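Local atomic coordinates of adenylosuccinate lyase (Francisella tularensis subsp. tularensis SCHU S4, PDB entry 4EEI), a protein that probably cleaves adenylosuccinate to AMP and fumarate, and SAICAR to AICAR and fumarate, in purine biosynthesis, as a tetramer of the fumarase/aspartase lyase superfamily. Residues Val113-Glu118 against Arg164-Lys169; Ile135-Arg139 against Arg344-Thr348; Val248-Gly254 against Leu334-Ile340. One frame throughout, in Å; residues are numbered along the deposited sequence.

Interaction 1: residues Val113-Glu118 against Arg164-Lys169; sequences VIKDLE and RLKDLK
Helix segments Val113-Glu118 and Arg164-Lys169 run nearly antiparallel, their local axes 160° apart and 10.2 Å at closest approach, with Leu117 opposite Leu165. They belong to helices 94-131 and 151-173 of the long helical bundle that forms the core of this lyase superfamily, and aliphatic side chains fill the space between them. Leu117 reaches across: its CG lies anti to the backbone N (chi1 175°), and CD2 settles against the opposite backbone, 3.5 Å from Leu165 CA. The same methyl meets Leu168 CD1 at 3.7 Å. Leu165 answers in the reverse direction, its side chain sliding past that of Leu117, with CD1 against Ile114 CG2 at 4.0 Å and CD2 resting on Glu118 CB. Deeper in the bundle, Leu168 CD1 also touches Val113 CG1, 3.8 Å away, while helix 304-333 packs on Val113 and helix 217-244 on Leu168. Arg164 starts toward the other helix, but its end leads away: NE and NH1 both grip Asp167 OD2 from the same face of the carboxylate, and NH2 pairs with Asp217 of the second subunit. A polar margin borders the leucines, where the extended chain of Lys169 passes Ile114 CG2 with its CE and crosses Glu118 roughly at a right angle, making a weak salt bridge from NZ to Glu118 OE2 of 3.4 Å.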
loop_
_atom_site.group_PDB
_atom_site.type_symbol
_atom_site.label_atom_id
_atom_site.label_comp_id
_atom_site.label_asym_id
_atom_site.label_seq_id
_atom_site.Cartn_x
_atom_site.Cartn_y
_atom_site.Cartn_z
ATOM N N VAL B 113 -7.338 -11.061 -20.687
ATOM C CA VAL B 113 -8.002 -10.633 -19.456
ATOM C C VAL B 113 -9.452 -10.280 -19.745
ATOM O O VAL B 113 -10.352 -10.685 -19.018
ATOM C CB VAL B 113 -7.305 -9.419 -18.857
ATOM C CG1 VAL B 113 -8.057 -8.923 -17.608
ATOM C CG2 VAL B 113 -5.860 -9.772 -18.512
ATOM N N ILE B 114 -9.670 -9.540 -20.827
ATOM C CA ILE B 114 -11.018 -9.099 -21.190
ATOM C C ILE B 114 -11.915 -10.289 -21.544
ATOM O O ILE B 114 -13.081 -10.360 -21.116
ATOM C CB ILE B 114 -10.968 -8.064 -22.338
ATOM C CG1 ILE B 114 -10.456 -6.731 -21.799
ATOM C CG2 ILE B 114 -12.358 -7.867 -22.968
ATOM C CD1 ILE B 114 -10.185 -5.686 -22.879
ATOM N N LYS B 115 -11.376 -11.236 -22.310
ATOM C CA LYS B 115 -12.140 -12.423 -22.679
ATOM C C LYS B 115 -12.517 -13.191 -21.423
ATOM O O LYS B 115 -13.661 -13.633 -21.266
ATOM C CB LYS B 115 -11.324 -13.334 -23.602
ATOM C CG LYS B 115 -12.041 -14.629 -23.962
ATOM C CD LYS B 115 -11.107 -15.638 -24.629
ATOM C CE LYS B 115 -11.852 -16.915 -25.047
ATOM N NZ LYS B 115 -12.543 -17.602 -23.911
ATOM N N ASP B 116 -11.557 -13.340 -20.518
ATOM C CA ASP B 116 -11.808 -14.102 -19.294
ATOM C C ASP B 116 -12.692 -13.354 -18.292
ATOM O O ASP B 116 -13.474 -13.975 -17.580
ATOM C CB ASP B 116 -10.492 -14.538 -18.642
ATOM C CG ASP B 116 -9.776 -15.612 -19.447
ATOM O OD1 ASP B 116 -10.463 -16.454 -20.059
ATOM O OD2 ASP B 116 -8.528 -15.607 -19.484
ATOM N N LEU B 117 -12.570 -12.031 -18.229
ATOM C CA LEU B 117 -13.450 -11.247 -17.361
ATOM C C LEU B 117 -14.902 -11.310 -17.847
ATOM O O LEU B 117 -15.827 -11.470 -17.052
ATOM C CB LEU B 117 -12.969 -9.794 -17.257
ATOM C CG LEU B 117 -13.832 -8.786 -16.484
ATOM C CD1 LEU B 117 -14.025 -9.227 -15.040
ATOM C CD2 LEU B 117 -13.205 -7.401 -16.525
ATOM N N GLU B 118 -15.110 -11.201 -19.155
ATOM C CA GLU B 118 -16.466 -11.294 -19.691
ATOM C C GLU B 118 -17.045 -12.694 -19.461
ATOM O O GLU B 118 -18.237 -12.852 -19.191
ATOM C CB GLU B 118 -16.488 -10.934 -21.180
ATOM C CG GLU B 118 -17.895 -10.842 -21.762
ATOM C CD GLU B 118 -17.959 -9.968 -23.006
ATOM O OE1 GLU B 118 -17.006 -10.022 -23.814
ATOM O OE2 GLU B 118 -18.960 -9.230 -23.172
ATOM N N ARG B 164 -16.239 -3.252 -14.047
ATOM C CA ARG B 164 -14.808 -3.390 -14.334
ATOM C C ARG B 164 -14.580 -3.722 -15.805
ATOM O O ARG B 164 -13.616 -3.247 -16.415
ATOM C CB ARG B 164 -14.179 -4.464 -13.447
ATOM C CG ARG B 164 -14.341 -4.218 -11.948
ATOM C CD ARG B 164 -13.443 -3.078 -11.423
ATOM N NE ARG B 164 -13.959 -1.751 -11.771
ATOM C CZ ARG B 164 -14.949 -1.137 -11.124
ATOM N NH1 ARG B 164 -15.366 0.058 -11.519
ATOM N NH2 ARG B 164 -15.519 -1.722 -10.076
ATOM N N LEU B 165 -15.472 -4.523 -16.383
ATOM C CA LEU B 165 -15.333 -4.883 -17.792
ATOM C C LEU B 165 -15.458 -3.642 -18.668
ATOM O O LEU B 165 -14.708 -3.473 -19.632
ATOM C CB LEU B 165 -16.348 -5.971 -18.196
ATOM C CG LEU B 165 -16.307 -6.385 -19.669
ATOM C CD1 LEU B 165 -14.977 -7.064 -20.001
ATOM C CD2 LEU B 165 -17.470 -7.309 -19.993
ATOM N N LYS B 166 -16.391 -2.754 -18.335
ATOM C CA LYS B 166 -16.491 -1.510 -19.085
ATOM C C LYS B 166 -15.226 -0.653 -18.936
ATOM O O LYS B 166 -14.761 -0.077 -19.916
ATOM C CB LYS B 166 -17.740 -0.709 -18.698
ATOM C CG LYS B 166 -17.920 0.562 -19.533
ATOM C CD LYS B 166 -19.079 1.404 -19.023
ATOM C CE LYS B 166 -19.181 2.741 -19.770
ATOM N NZ LYS B 166 -18.066 3.699 -19.458
ATOM N N ASP B 167 -14.676 -0.565 -17.724
ATOM C CA ASP B 167 -13.418 0.170 -17.511
ATOM C C ASP B 167 -12.325 -0.375 -18.437
ATOM O O ASP B 167 -11.586 0.395 -19.054
ATOM C CB ASP B 167 -12.919 0.032 -16.060
ATOM C CG ASP B 167 -13.809 0.739 -15.040
ATOM O OD1 ASP B 167 -14.603 1.618 -15.442
ATOM O OD2 ASP B 167 -13.688 0.420 -13.822
ATOM N N LEU B 168 -12.211 -1.698 -18.518
ATOM C CA LEU B 168 -11.153 -2.322 -19.321
ATOM C C LEU B 168 -11.367 -2.117 -20.819
ATOM O O LEU B 168 -10.416 -1.843 -21.568
ATOM C CB LEU B 168 -11.021 -3.820 -19.015
ATOM C CG LEU B 168 -10.279 -4.251 -17.759
ATOM C CD1 LEU B 168 -10.116 -5.759 -17.740
ATOM C CD2 LEU B 168 -8.919 -3.574 -17.682
ATOM N N LYS B 169 -12.613 -2.253 -21.263
ATOM C CA LYS B 169 -12.916 -2.045 -22.671
ATOM C C LYS B 169 -12.693 -0.572 -23.045
ATOM O O LYS B 169 -12.272 -0.265 -24.166
ATOM C CB LYS B 169 -14.340 -2.508 -22.996
ATOM C CG LYS B 169 -14.492 -4.041 -23.024
ATOM C CD LYS B 169 -15.901 -4.453 -23.446
ATOM C CE LYS B 169 -15.967 -5.942 -23.767
ATOM N NZ LYS B 169 -17.345 -6.426 -24.063
#

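Interaction 2: residues Ile135-Arg139 against Arg344-Thr348; sequences ITMGR and RVRST. With EDO (1,2-ethanediol), chain Z.
Met137 folds back through chi2 -54° and chi3 -55°, which curls its thioether over helix residue Val345 and against Thr348. The contact lays one strand of the antiparallel hairpin 135-140/143-149 across the C-terminal part of helix 338-346 and the turn after it. Val345 is the apolar centre: its CG2 presses on the strand backbone, 3.4 Å from Thr136 C, and is flanked by Ile135 CG1 at 4.2 Å and Met137 CG at 4.0 Å. Farther along, Met137 SD lies 3.4 Å from Thr348 OG1, the two side chains passing in opposite directions. Ser347 OG turns back to the helix and bonds to Arg344 O, tilted from the carbonyl plane.

At the other end of the strand two arginines meet, their side chains crossing at about a right angle and their guanidinium planes 59° apart. Arg139 NH2 comes against the methylene Arg344 CD at 3.4 Å. Glu250 OE2 receives both Arg139 NH2 and Arg344 NH1 in salt bridges, which probably offsets the closeness of the like charges, and Asp247 of the third subunit pairs with Arg139 NE. Arg139 N also bonds to Glu300 of the second subunit, so this end of the strand lies where subunits join, one residue before Ser140, a succinate-binding residue. A bend at chi3 turns the guanidinium of Arg344 toward a 1,2-ethanediol, probably from the crystallisation liquor; its O2 lies at the edge of the group, taking a hydrogen bond from Arg344 NH2 at 2.9 Å and a weak one from Arg344 NE.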
loop_
_atom_site.group_PDB
_atom_site.type_symbol
_atom_site.label_atom_id
_atom_site.label_comp_id
_atom_site.label_asym_id
_atom_site.label_seq_id
_atom_site.Cartn_x
_atom_site.Cartn_y
_atom_site.Cartn_z
ATOM N N ILE B 135 -35.217 -18.381 -2.024
ATOM C CA ILE B 135 -35.270 -17.374 -0.965
ATOM C C ILE B 135 -34.243 -17.701 0.126
ATOM O O ILE B 135 -34.124 -18.852 0.560
ATOM C CB ILE B 135 -36.705 -17.198 -0.399
ATOM C CG1 ILE B 135 -36.775 -16.007 0.558
ATOM C CG2 ILE B 135 -37.198 -18.465 0.270
ATOM C CD1 ILE B 135 -38.200 -15.496 0.755
ATOM N N THR B 136 -33.476 -16.689 0.532
ATOM C CA THR B 136 -32.417 -16.876 1.524
ATOM C C THR B 136 -32.507 -15.771 2.569
ATOM O O THR B 136 -33.197 -14.771 2.357
ATOM C CB THR B 136 -31.029 -16.841 0.867
ATOM O OG1 THR B 136 -30.023 -17.204 1.822
ATOM C CG2 THR B 136 -30.729 -15.442 0.328
ATOM N N MET B 137 -31.832 -15.954 3.701
ATOM C CA MET B 137 -31.755 -14.891 4.699
ATOM C C MET B 137 -30.644 -13.905 4.354
ATOM O O MET B 137 -29.463 -14.284 4.264
ATOM C CB MET B 137 -31.503 -15.455 6.102
ATOM C CG MET B 137 -32.686 -16.172 6.723
ATOM S SD MET B 137 -34.163 -15.135 6.733
ATOM C CE MET B 137 -33.534 -13.696 7.601
ATOM N N GLY B 138 -31.018 -12.645 4.147
ATOM C CA GLY B 138 -30.043 -11.570 4.048
ATOM C C GLY B 138 -29.425 -11.347 5.418
ATOM O O GLY B 138 -30.072 -11.601 6.444
ATOM N N ARG B 139 -28.174 -10.891 5.443
ATOM C CA ARG B 139 -27.442 -10.743 6.693
ATOM C C ARG B 139 -26.687 -9.426 6.732
ATOM O O ARG B 139 -25.958 -9.080 5.794
ATOM C CB ARG B 139 -26.432 -11.888 6.865
ATOM C CG ARG B 139 -27.040 -13.270 7.194
ATOM C CD ARG B 139 -25.924 -14.316 7.267
ATOM N NE ARG B 139 -26.401 -15.706 7.330
ATOM C CZ ARG B 139 -26.745 -16.428 6.263
ATOM N NH1 ARG B 139 -26.702 -15.893 5.046
ATOM N NH2 ARG B 139 -27.141 -17.685 6.409
ATOM N N ARG B 344 -33.646 -22.364 6.346
ATOM C CA ARG B 344 -33.143 -21.354 7.264
ATOM C C ARG B 344 -34.083 -20.143 7.296
ATOM O O ARG B 344 -34.305 -19.548 8.352
ATOM C CB ARG B 344 -31.708 -20.960 6.878
ATOM C CG ARG B 344 -31.099 -19.848 7.706
ATOM C CD ARG B 344 -29.578 -19.791 7.526
ATOM N NE ARG B 344 -28.906 -20.835 8.302
ATOM C CZ ARG B 344 -28.061 -21.729 7.798
ATOM N NH1 ARG B 344 -27.762 -21.715 6.504
ATOM N NH2 ARG B 344 -27.507 -22.636 8.592
ATOM N N VAL B 345 -34.656 -19.797 6.145
ATOM C CA VAL B 345 -35.692 -18.768 6.093
ATOM C C VAL B 345 -36.909 -19.212 6.895
ATOM O O VAL B 345 -37.486 -18.431 7.641
ATOM C CB VAL B 345 -36.100 -18.446 4.643
ATOM C CG1 VAL B 345 -37.266 -17.471 4.612
ATOM C CG2 VAL B 345 -34.913 -17.860 3.884
ATOM N N ARG B 346 -37.289 -20.478 6.748
ATOM C CA ARG B 346 -38.421 -21.016 7.490
ATOM C C ARG B 346 -38.181 -21.002 8.994
ATOM O O ARG B 346 -39.108 -20.811 9.777
ATOM C CB ARG B 346 -38.709 -22.451 7.052
ATOM C CG ARG B 346 -39.258 -22.598 5.654
ATOM C CD ARG B 346 -39.602 -24.052 5.393
ATOM N NE ARG B 346 -40.430 -24.225 4.207
ATOM C CZ ARG B 346 -39.959 -24.533 3.003
ATOM N NH1 ARG B 346 -40.795 -24.675 1.983
ATOM N NH2 ARG B 346 -38.655 -24.707 2.821
ATOM N N SER B 347 -36.934 -21.221 9.393
ATOM C CA SER B 347 -36.593 -21.331 10.809
ATOM C C SER B 347 -36.571 -19.973 11.521
ATOM O O SER B 347 -36.472 -19.917 12.748
ATOM C CB SER B 347 -35.243 -22.036 10.981
ATOM O OG SER B 347 -34.174 -21.185 10.596
ATOM N N THR B 348 -36.675 -18.885 10.766
ATOM C CA THR B 348 -36.621 -17.552 11.364
ATOM C C THR B 348 -37.882 -16.738 11.080
ATOM O O THR B 348 -38.312 -16.629 9.934
ATOM C CB THR B 348 -35.380 -16.767 10.894
ATOM O OG1 THR B 348 -35.604 -16.248 9.578
ATOM C CG2 THR B 348 -34.157 -17.668 10.872
HETATM C C1 EDO Z . -30.705 -21.999 10.717
HETATM O O1 EDO Z . -30.478 -23.303 11.282
HETATM C C2 EDO Z . -29.774 -20.963 11.344
HETATM O O2 EDO Z . -28.407 -21.284 11.041
#

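Interaction 3: residues Val248-Gly254 against Leu334-Ile340; sequences VFEVYEG and LVVQRDI. With EDO (1,2-ethanediol), chain R.
Gln337 N donates to Glu250 O over 2.8 Å, at 162° at hydrogen. From the same residue, the N-cap of helix 338-346, Gln337 NE2 donates to Phe249 O over 2.8 Å, approaching from above the carbonyl plane rather than along a lone pair, in a bond bent to 132°. This nitrogen also stands over one face of the Phe249 ring, 3.3 Å from Phe249 CD2 and offset toward the rim, with the amide nearly perpendicular to the ring. Ile340 CD1 also touches Phe249 O at 3.4 Å.

A two-stranded antiparallel sheet continues from here. Tyr252 and Val335 form a hydrogen-bonded pair: Val335 N donates to Tyr252 O almost linearly (171°), and Tyr252 N to Val335 O at 3.0 Å. Val251 and Val336 are the neighbouring non-hydrogen-bonded pair, and Val251 CA makes a CA-H...O contact with Val335 O. The phenol of Tyr252 runs the same way as Val335 and turns one face to it; Val335 CB sits above the ring centre in a CH-pi contact. Gln337 OE1 comes to the edge of this ring, 3.6 Å from Tyr252 CE1. On the face bearing Val251 and Val336, Val251 CG2 meets Leu334 CD1 at 4.0 Å.

The amide of Gln337 thus has NE2 over the Phe249 face and OE1 at the Tyr252 edge; with the bond to Phe249 O this probably fixes its rotation, while the bond from Gln337 N to Glu250 O holds the chain where strand 335-336 leads into the helix.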
loop_
_atom_site.group_PDB
_atom_site.type_symbol
_atom_site.label_atom_id
_atom_site.label_comp_id
_atom_site.label_asym_id
_atom_site.label_seq_id
_atom_site.Cartn_x
_atom_site.Cartn_y
_atom_site.Cartn_z
ATOM N N VAL B 248 -23.026 -22.500 8.302
ATOM C CA VAL B 248 -24.028 -22.081 7.329
ATOM C C VAL B 248 -24.314 -23.153 6.281
ATOM O O VAL B 248 -25.464 -23.530 6.067
ATOM C CB VAL B 248 -23.574 -20.803 6.600
ATOM C CG1 VAL B 248 -24.717 -20.215 5.788
ATOM C CG2 VAL B 248 -23.034 -19.788 7.596
ATOM N N PHE B 249 -23.260 -23.649 5.645
ATOM C CA PHE B 249 -23.361 -24.777 4.719
ATOM C C PHE B 249 -24.418 -24.611 3.624
ATOM O O PHE B 249 -25.146 -25.557 3.325
ATOM C CB PHE B 249 -23.570 -26.094 5.467
ATOM C CG PHE B 249 -22.995 -27.285 4.755
ATOM C CD1 PHE B 249 -21.779 -27.192 4.100
ATOM C CD2 PHE B 249 -23.672 -28.491 4.733
ATOM C CE1 PHE B 249 -21.246 -28.281 3.439
ATOM C CE2 PHE B 249 -23.145 -29.586 4.074
ATOM C CZ PHE B 249 -21.930 -29.480 3.427
ATOM N N GLU B 250 -24.511 -23.427 3.028
ATOM C CA GLU B 250 -25.512 -23.194 1.991
ATOM C C GLU B 250 -24.978 -23.526 0.593
ATOM O O GLU B 250 -25.757 -23.757 -0.333
ATOM C CB GLU B 250 -26.038 -21.752 2.085
ATOM C CG GLU B 250 -26.908 -21.526 3.335
ATOM C CD GLU B 250 -27.443 -20.103 3.488
ATOM O OE1 GLU B 250 -27.174 -19.244 2.609
ATOM O OE2 GLU B 250 -28.138 -19.849 4.505
ATOM N N VAL B 251 -23.653 -23.556 0.444
ATOM C CA VAL B 251 -23.030 -23.988 -0.813
ATOM C C VAL B 251 -21.799 -24.836 -0.515
ATOM O O VAL B 251 -21.295 -24.825 0.605
ATOM C CB VAL B 251 -22.539 -22.789 -1.670
ATOM C CG1 VAL B 251 -23.652 -21.776 -1.901
ATOM C CG2 VAL B 251 -21.351 -22.106 -0.989
ATOM N N TYR B 252 -21.318 -25.576 -1.510
ATOM C CA TYR B 252 -19.971 -26.134 -1.426
ATOM C C TYR B 252 -19.307 -26.125 -2.797
ATOM O O TYR B 252 -19.992 -26.200 -3.819
ATOM C CB TYR B 252 -19.940 -27.528 -0.781
ATOM C CG TYR B 252 -20.667 -28.656 -1.511
ATOM C CD1 TYR B 252 -21.952 -29.044 -1.136
ATOM C CD2 TYR B 252 -20.047 -29.367 -2.537
ATOM C CE1 TYR B 252 -22.608 -30.091 -1.778
ATOM C CE2 TYR B 252 -20.693 -30.406 -3.185
ATOM C CZ TYR B 252 -21.971 -30.764 -2.802
ATOM O OH TYR B 252 -22.603 -31.805 -3.448
ATOM N N GLU B 253 -17.981 -26.011 -2.818
ATOM C CA GLU B 253 -17.244 -26.069 -4.081
ATOM C C GLU B 253 -17.324 -27.476 -4.643
ATOM O O GLU B 253 -17.099 -28.458 -3.927
ATOM C CB GLU B 253 -15.784 -25.622 -3.894
ATOM C CG GLU B 253 -15.637 -24.116 -3.633
ATOM C CD GLU B 253 -14.187 -23.667 -3.441
ATOM O OE1 GLU B 253 -13.266 -24.514 -3.534
ATOM O OE2 GLU B 253 -13.971 -22.461 -3.191
ATOM N N GLY B 254 -17.664 -27.582 -5.926
ATOM C CA GLY B 254 -17.875 -28.881 -6.546
ATOM C C GLY B 254 -16.566 -29.585 -6.865
ATOM O O GLY B 254 -15.487 -28.995 -6.770
ATOM N N LEU B 334 -19.967 -24.665 -8.499
ATOM C CA LEU B 334 -20.491 -24.477 -7.144
ATOM C C LEU B 334 -21.816 -25.228 -6.961
ATOM O O LEU B 334 -22.695 -25.154 -7.824
ATOM C CB LEU B 334 -20.707 -22.973 -6.881
ATOM C CG LEU B 334 -20.997 -22.531 -5.446
ATOM C CD1 LEU B 334 -19.782 -22.822 -4.566
ATOM C CD2 LEU B 334 -21.341 -21.032 -5.377
ATOM N N VAL B 335 -21.956 -25.966 -5.860
ATOM C CA VAL B 335 -23.212 -26.658 -5.586
ATOM C C VAL B 335 -24.024 -25.816 -4.608
ATOM O O VAL B 335 -23.558 -25.510 -3.510
ATOM C CB VAL B 335 -22.979 -28.075 -5.021
ATOM C CG1 VAL B 335 -24.308 -28.734 -4.648
ATOM C CG2 VAL B 335 -22.235 -28.940 -6.046
ATOM N N VAL B 336 -25.219 -25.409 -5.027
ATOM C CA VAL B 336 -26.088 -24.583 -4.193
ATOM C C VAL B 336 -27.096 -25.486 -3.466
ATOM O O VAL B 336 -27.818 -26.277 -4.099
ATOM C CB VAL B 336 -26.800 -23.500 -5.029
ATOM C CG1 VAL B 336 -27.739 -22.688 -4.166
ATOM C CG2 VAL B 336 -25.774 -22.572 -5.701
ATOM N N GLN B 337 -27.132 -25.410 -2.137
ATOM C CA GLN B 337 -27.962 -26.357 -1.380
ATOM C C GLN B 337 -29.306 -25.739 -1.011
ATOM O O GLN B 337 -29.488 -25.197 0.083
ATOM C CB GLN B 337 -27.225 -26.900 -0.152
ATOM C CG GLN B 337 -25.886 -27.528 -0.493
ATOM C CD GLN B 337 -25.372 -28.434 0.593
ATOM O OE1 GLN B 337 -25.408 -29.648 0.460
ATOM N NE2 GLN B 337 -24.886 -27.846 1.679
ATOM N N ARG B 338 -30.237 -25.830 -1.950
ATOM C CA ARG B 338 -31.485 -25.088 -1.859
ATOM C C ARG B 338 -32.301 -25.350 -0.598
ATOM O O ARG B 338 -32.795 -24.415 0.026
ATOM C CB ARG B 338 -32.357 -25.360 -3.076
ATOM C CG ARG B 338 -33.667 -24.626 -2.988
ATOM C CD ARG B 338 -34.492 -24.786 -4.235
ATOM N NE ARG B 338 -35.594 -23.832 -4.218
ATOM C CZ ARG B 338 -36.288 -23.475 -5.287
ATOM N NH1 ARG B 338 -35.998 -23.995 -6.471
ATOM N NH2 ARG B 338 -37.269 -22.591 -5.171
ATOM N N ASP B 339 -32.454 -26.614 -0.226
ATOM C CA ASP B 339 -33.270 -26.929 0.945
ATOM C C ASP B 339 -32.678 -26.375 2.244
ATOM O O ASP B 339 -33.414 -25.911 3.109
ATOM C CB ASP B 339 -33.533 -28.428 1.040
ATOM C CG ASP B 339 -34.503 -28.913 -0.028
ATOM O OD1 ASP B 339 -35.337 -28.102 -0.495
ATOM O OD2 ASP B 339 -34.426 -30.102 -0.398
ATOM N N ILE B 340 -31.353 -26.402 2.372
ATOM C CA ILE B 340 -30.699 -25.791 3.530
ATOM C C ILE B 340 -30.947 -24.287 3.550
ATOM O O ILE B 340 -31.261 -23.706 4.594
ATOM C CB ILE B 340 -29.185 -26.065 3.538
ATOM C CG1 ILE B 340 -28.917 -27.525 3.920
ATOM C CG2 ILE B 340 -28.456 -25.116 4.510
ATOM C CD1 ILE B 340 -27.508 -27.979 3.621
HETATM C C1 EDO R . -29.994 -29.289 -0.939
HETATM O O1 EDO R . -30.370 -28.829 0.367
HETATM C C2 EDO R . -31.128 -29.068 -1.942
HETATM O O2 EDO R . -30.578 -28.831 -3.250
#

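From the N terminus, helix 94-131 supplies Val113-Glu118, and strand 135-140 follows it with Ile135-Arg139. Helix 151-173 then closes interaction 1 across a loop of 45 residues, after interaction 2 has opened, so the two cross. Val248-Gly254 begins interaction 3, which closes at Leu334-Ile340 before Arg344-Thr348 closes interaction 2; interaction 3 is therefore nested within it, and both use helix 338-346. Their centres lie about 14 Å apart and they touch directly, Arg139 NH2 packing on Val248 CG1 at 3.6 Å. Interaction 1 ties helices in the bundle core, with its centre about 34 Å from that of interaction 2, whereas interactions 2 and 3 join both small sheets to helix 338-346.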